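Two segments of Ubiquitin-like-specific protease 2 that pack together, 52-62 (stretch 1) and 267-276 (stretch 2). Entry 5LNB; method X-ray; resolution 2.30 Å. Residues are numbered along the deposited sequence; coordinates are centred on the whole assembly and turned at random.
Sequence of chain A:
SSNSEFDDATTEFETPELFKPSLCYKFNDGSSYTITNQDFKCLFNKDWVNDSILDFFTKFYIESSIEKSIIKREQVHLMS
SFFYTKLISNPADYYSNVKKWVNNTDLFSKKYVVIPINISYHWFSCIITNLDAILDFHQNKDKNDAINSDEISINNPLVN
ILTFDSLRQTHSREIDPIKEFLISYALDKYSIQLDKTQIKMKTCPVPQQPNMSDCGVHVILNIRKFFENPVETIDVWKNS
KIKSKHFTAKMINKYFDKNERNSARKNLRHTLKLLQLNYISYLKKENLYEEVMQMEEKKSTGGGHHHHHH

Stretch 1, residues 52-62: SILDFFTKFYI
Stretch 2 267-276: NLRHTLKLLQ

The centre of the contact is Phe57, whose CA-to-CB bond points toward the other stretch and which has more of its surface covered there (70 Å²) than any other residue of 52-62. Its chi1 of -90° and chi2 of -61° set the ring against three residues of the second helix. Leu268 CD2 lies over one face, 3.9 Å from the centroid of the Phe57 ring and 7° off the normal, a CH-pi contact. Leu272 CG approaches Phe57 CZ at 3.6 Å, and Thr271 CG2 meets the ring edge, 4.0 Å from Phe57 CE1. The tip of the ring also reaches the backbone, with Phe57 CZ 3.6 Å from Leu268 O, a carbonyl already engaged by Leu272 N within its own helix.

Both stretches are helical throughout, with i to i+4 backbone hydrogen bonds, and belong to longer helices. Phi and psi stay mostly near -65° and -43°, with Tyr61 deviating most at -78° and -22°. The axes cross at 81°, nearly perpendicular, and approach to 12.5 Å. Side chains, chiefly aromatic from the first helix and leucine from the second, span this spacing. The nearest CA atoms, Phe57 CA and Leu268 CA, are 8.6 Å apart, and the contact buries 393 Å² in all. Ile53, Phe56, Phe57, Leu268 and Leu272 are buried, and their purely apolar side chains suit a place without water.

Leu268, Leu272 and Leu275 share the m,t rotamer. The CA-to-CB bonds of Leu268 and Leu272 point sideways, yet their ends come nearer to the first helix; that of Leu275 points toward it. Leu272 CD1 lies 3.6 Å from Ile53 CD1, and Leu272 CD2 lies 3.5 Å from Phe56 CE2. Ile53 is m,m and starts sideways.

Phe56 and Phe60, both t at chi1, with chi2 of 76° and 82°, have CA-to-CB bonds that point toward the second helix, and they converge on one methyl. Leu275 CD1 sits at the edge of the Phe56 ring, 3.7 Å from Phe56 CZ, and 3.8 Å from Phe60 CE1.

The polar edge is formed by Tyr61 and Thr271, both partly exposed, so their hydroxyls can meet water. Tyr61 (chi1 -72°, chi2 -57°) leaves its helix sideways, but its end comes nearer, and Leu268 CD2 lies at its ring edge, 3.7 Å from Tyr61 OH. Thr271, chi1 m, suits this boundary by pairing a methyl near the phenylalanines with a hydroxyl. No direct hydrogen bond joins the stretches; instead a water 2.5 Å from Tyr61 OH and 3.1 Å from Thr271 OG1 is hydrogen-bonded to both, bridging the helices.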

# COMPACT_ATOMS: atom_id res chain seq x y z
N SER A 52 6.93 5.94 -7.66
CA SER A 52 7.85 6.48 -6.66
C SER A 52 7.09 7.12 -5.52
O SER A 52 7.37 6.87 -4.34
CB SER A 52 8.80 7.49 -7.31
OG SER A 52 9.55 6.87 -8.33
N ILE A 53 6.13 7.98 -5.86
CA ILE A 53 5.36 8.67 -4.84
C ILE A 53 4.55 7.67 -4.02
O ILE A 53 4.54 7.72 -2.79
CB ILE A 53 4.44 9.73 -5.49
CG1 ILE A 53 5.28 10.86 -6.11
CG2 ILE A 53 3.47 10.25 -4.47
CD1 ILE A 53 6.17 11.59 -5.12
N LEU A 54 3.87 6.76 -4.70
CA LEU A 54 3.01 5.83 -3.98
C LEU A 54 3.81 4.89 -3.10
O LEU A 54 3.46 4.68 -1.93
CB LEU A 54 2.13 5.06 -4.96
CG LEU A 54 1.06 4.28 -4.22
CD1 LEU A 54 -0.24 4.45 -4.93
CD2 LEU A 54 1.46 2.80 -4.10
N ASP A 55 4.90 4.30 -3.63
CA ASP A 55 5.68 3.38 -2.80
C ASP A 55 6.35 4.12 -1.64
O ASP A 55 6.45 3.57 -0.54
CB ASP A 55 6.70 2.61 -3.63
CG ASP A 55 6.05 1.59 -4.58
OD1 ASP A 55 5.04 0.99 -4.19
OD2 ASP A 55 6.52 1.39 -5.71
N PHE A 56 6.78 5.37 -1.85
CA PHE A 56 7.34 6.12 -0.74
C PHE A 56 6.32 6.30 0.38
O PHE A 56 6.62 6.07 1.55
CB PHE A 56 7.85 7.48 -1.19
CG PHE A 56 8.28 8.35 -0.04
CD1 PHE A 56 9.47 8.11 0.61
CD2 PHE A 56 7.46 9.36 0.42
CE1 PHE A 56 9.87 8.90 1.67
CE2 PHE A 56 7.85 10.15 1.49
CZ PHE A 56 9.05 9.91 2.12
N PHE A 57 5.11 6.73 0.03
CA PHE A 57 4.15 7.09 1.07
C PHE A 57 3.52 5.88 1.74
O PHE A 57 3.21 5.94 2.94
CB PHE A 57 3.07 7.99 0.49
CG PHE A 57 3.41 9.44 0.58
CD1 PHE A 57 3.60 10.03 1.83
CD2 PHE A 57 3.52 10.22 -0.56
CE1 PHE A 57 3.91 11.39 1.93
CE2 PHE A 57 3.82 11.58 -0.45
CZ PHE A 57 4.01 12.16 0.79
N THR A 58 3.30 4.77 1.03
CA THR A 58 2.84 3.58 1.73
C THR A 58 3.87 3.15 2.76
O THR A 58 3.53 2.87 3.92
CB THR A 58 2.55 2.44 0.74
OG1 THR A 58 3.76 2.07 0.07
CG2 THR A 58 1.50 2.86 -0.28
N LYS A 59 5.14 3.15 2.37
CA LYS A 59 6.22 2.93 3.33
C LYS A 59 6.20 3.97 4.44
O LYS A 59 6.29 3.63 5.62
CB LYS A 59 7.56 2.95 2.59
CG LYS A 59 8.77 2.73 3.46
CD LYS A 59 8.88 1.28 3.86
CE LYS A 59 10.28 0.95 4.40
NZ LYS A 59 10.28 -0.29 5.22
N PHE A 60 6.06 5.24 4.07
CA PHE A 60 6.10 6.31 5.06
C PHE A 60 5.03 6.13 6.14
O PHE A 60 5.33 6.18 7.34
CB PHE A 60 5.94 7.66 4.34
CG PHE A 60 6.06 8.84 5.25
CD1 PHE A 60 7.30 9.33 5.62
CD2 PHE A 60 4.92 9.46 5.76
CE1 PHE A 60 7.41 10.42 6.46
CE2 PHE A 60 5.03 10.55 6.60
CZ PHE A 60 6.28 11.04 6.95
N TYR A 61 3.78 5.89 5.74
CA TYR A 61 2.71 5.82 6.72
C TYR A 61 2.67 4.50 7.49
O TYR A 61 2.14 4.46 8.60
CB TYR A 61 1.36 6.08 6.05
CG TYR A 61 1.22 7.53 5.67
CD1 TYR A 61 1.33 8.53 6.63
CD2 TYR A 61 1.02 7.91 4.34
CE1 TYR A 61 1.24 9.87 6.29
CE2 TYR A 61 0.92 9.25 3.99
CZ TYR A 61 1.03 10.22 4.96
OH TYR A 61 0.92 11.54 4.61
N ILE A 62 3.25 3.43 6.94
CA ILE A 62 3.33 2.20 7.73
C ILE A 62 4.44 2.30 8.77
O ILE A 62 4.29 1.84 9.90
CB ILE A 62 3.52 1.00 6.79
CG1 ILE A 62 2.21 0.75 6.02
CG2 ILE A 62 3.91 -0.23 7.59
CD1 ILE A 62 2.30 -0.37 5.02
N ASN A 267 -1.84 18.11 0.67
CA ASN A 267 -1.21 17.79 1.95
C ASN A 267 -0.03 16.85 1.76
O ASN A 267 0.99 16.97 2.45
CB ASN A 267 -2.24 17.23 2.92
CG ASN A 267 -3.19 18.31 3.43
OD1 ASN A 267 -2.76 19.38 3.85
ND2 ASN A 267 -4.50 18.03 3.38
N LEU A 268 -0.13 15.92 0.80
CA LEU A 268 1.02 15.09 0.46
C LEU A 268 2.18 15.93 -0.06
O LEU A 268 3.34 15.68 0.28
CB LEU A 268 0.62 14.02 -0.56
CG LEU A 268 -0.43 12.98 -0.13
CD1 LEU A 268 -0.82 12.15 -1.34
CD2 LEU A 268 0.09 12.07 1.00
N ARG A 269 1.89 16.96 -0.88
CA ARG A 269 2.95 17.84 -1.35
C ARG A 269 3.61 18.57 -0.20
O ARG A 269 4.84 18.65 -0.12
CB ARG A 269 2.41 18.87 -2.35
CG ARG A 269 2.06 18.34 -3.70
CD ARG A 269 2.12 19.47 -4.74
NE ARG A 269 1.64 20.76 -4.23
CZ ARG A 269 0.37 21.17 -4.29
NH1 ARG A 269 -0.56 20.39 -4.82
NH2 ARG A 269 0.03 22.37 -3.82
N HIS A 270 2.80 19.11 0.72
CA HIS A 270 3.36 19.78 1.89
C HIS A 270 4.23 18.85 2.71
O HIS A 270 5.27 19.27 3.23
CB HIS A 270 2.23 20.36 2.75
CG HIS A 270 2.72 21.26 3.84
ND1 HIS A 270 2.63 20.93 5.18
CD2 HIS A 270 3.30 22.48 3.79
CE1 HIS A 270 3.14 21.91 5.91
NE2 HIS A 270 3.55 22.87 5.09
N THR A 271 3.84 17.58 2.84
CA THR A 271 4.65 16.64 3.61
C THR A 271 6.00 16.42 2.94
O THR A 271 7.05 16.53 3.58
CB THR A 271 3.92 15.31 3.78
OG1 THR A 271 2.71 15.51 4.52
CG2 THR A 271 4.81 14.31 4.49
N LEU A 272 5.99 16.10 1.64
CA LEU A 272 7.24 15.89 0.92
C LEU A 272 8.09 17.15 0.94
O LEU A 272 9.27 17.11 1.31
CB LEU A 272 6.94 15.45 -0.51
CG LEU A 272 6.75 13.96 -0.73
CD1 LEU A 272 6.48 13.67 -2.21
CD2 LEU A 272 7.99 13.20 -0.25
N LYS A 273 7.51 18.27 0.53
CA LYS A 273 8.22 19.54 0.54
C LYS A 273 8.90 19.78 1.88
O LYS A 273 10.07 20.18 1.94
CB LYS A 273 7.26 20.68 0.21
CG LYS A 273 7.96 22.01 -0.05
CD LYS A 273 8.97 21.86 -1.17
CE LYS A 273 10.03 22.94 -1.15
NZ LYS A 273 11.10 22.64 -2.14
N LEU A 274 8.19 19.51 2.97
CA LEU A 274 8.75 19.69 4.30
C LEU A 274 9.92 18.74 4.54
O LEU A 274 10.98 19.14 5.04
CB LEU A 274 7.66 19.51 5.34
CG LEU A 274 7.90 19.82 6.82
CD1 LEU A 274 8.98 20.88 7.00
CD2 LEU A 274 6.58 20.28 7.43
N LEU A 275 9.74 17.45 4.19
CA LEU A 275 10.83 16.50 4.34
C LEU A 275 12.06 16.93 3.54
O LEU A 275 13.20 16.70 3.98
CB LEU A 275 10.38 15.10 3.90
CG LEU A 275 9.36 14.38 4.78
CD1 LEU A 275 9.03 13.01 4.21
CD2 LEU A 275 9.85 14.25 6.21
N GLN A 276 11.85 17.56 2.39
CA GLN A 276 12.97 18.02 1.58
C GLN A 276 13.68 19.18 2.26
O GLN A 276 14.92 19.23 2.30
CB GLN A 276 12.47 18.44 0.20
CG GLN A 276 13.53 18.51 -0.87
CD GLN A 276 13.53 19.85 -1.57
OE1 GLN A 276 12.78 20.75 -1.20
NE2 GLN A 276 14.38 19.98 -2.59
O HOH W 1 1.36 13.33 6.32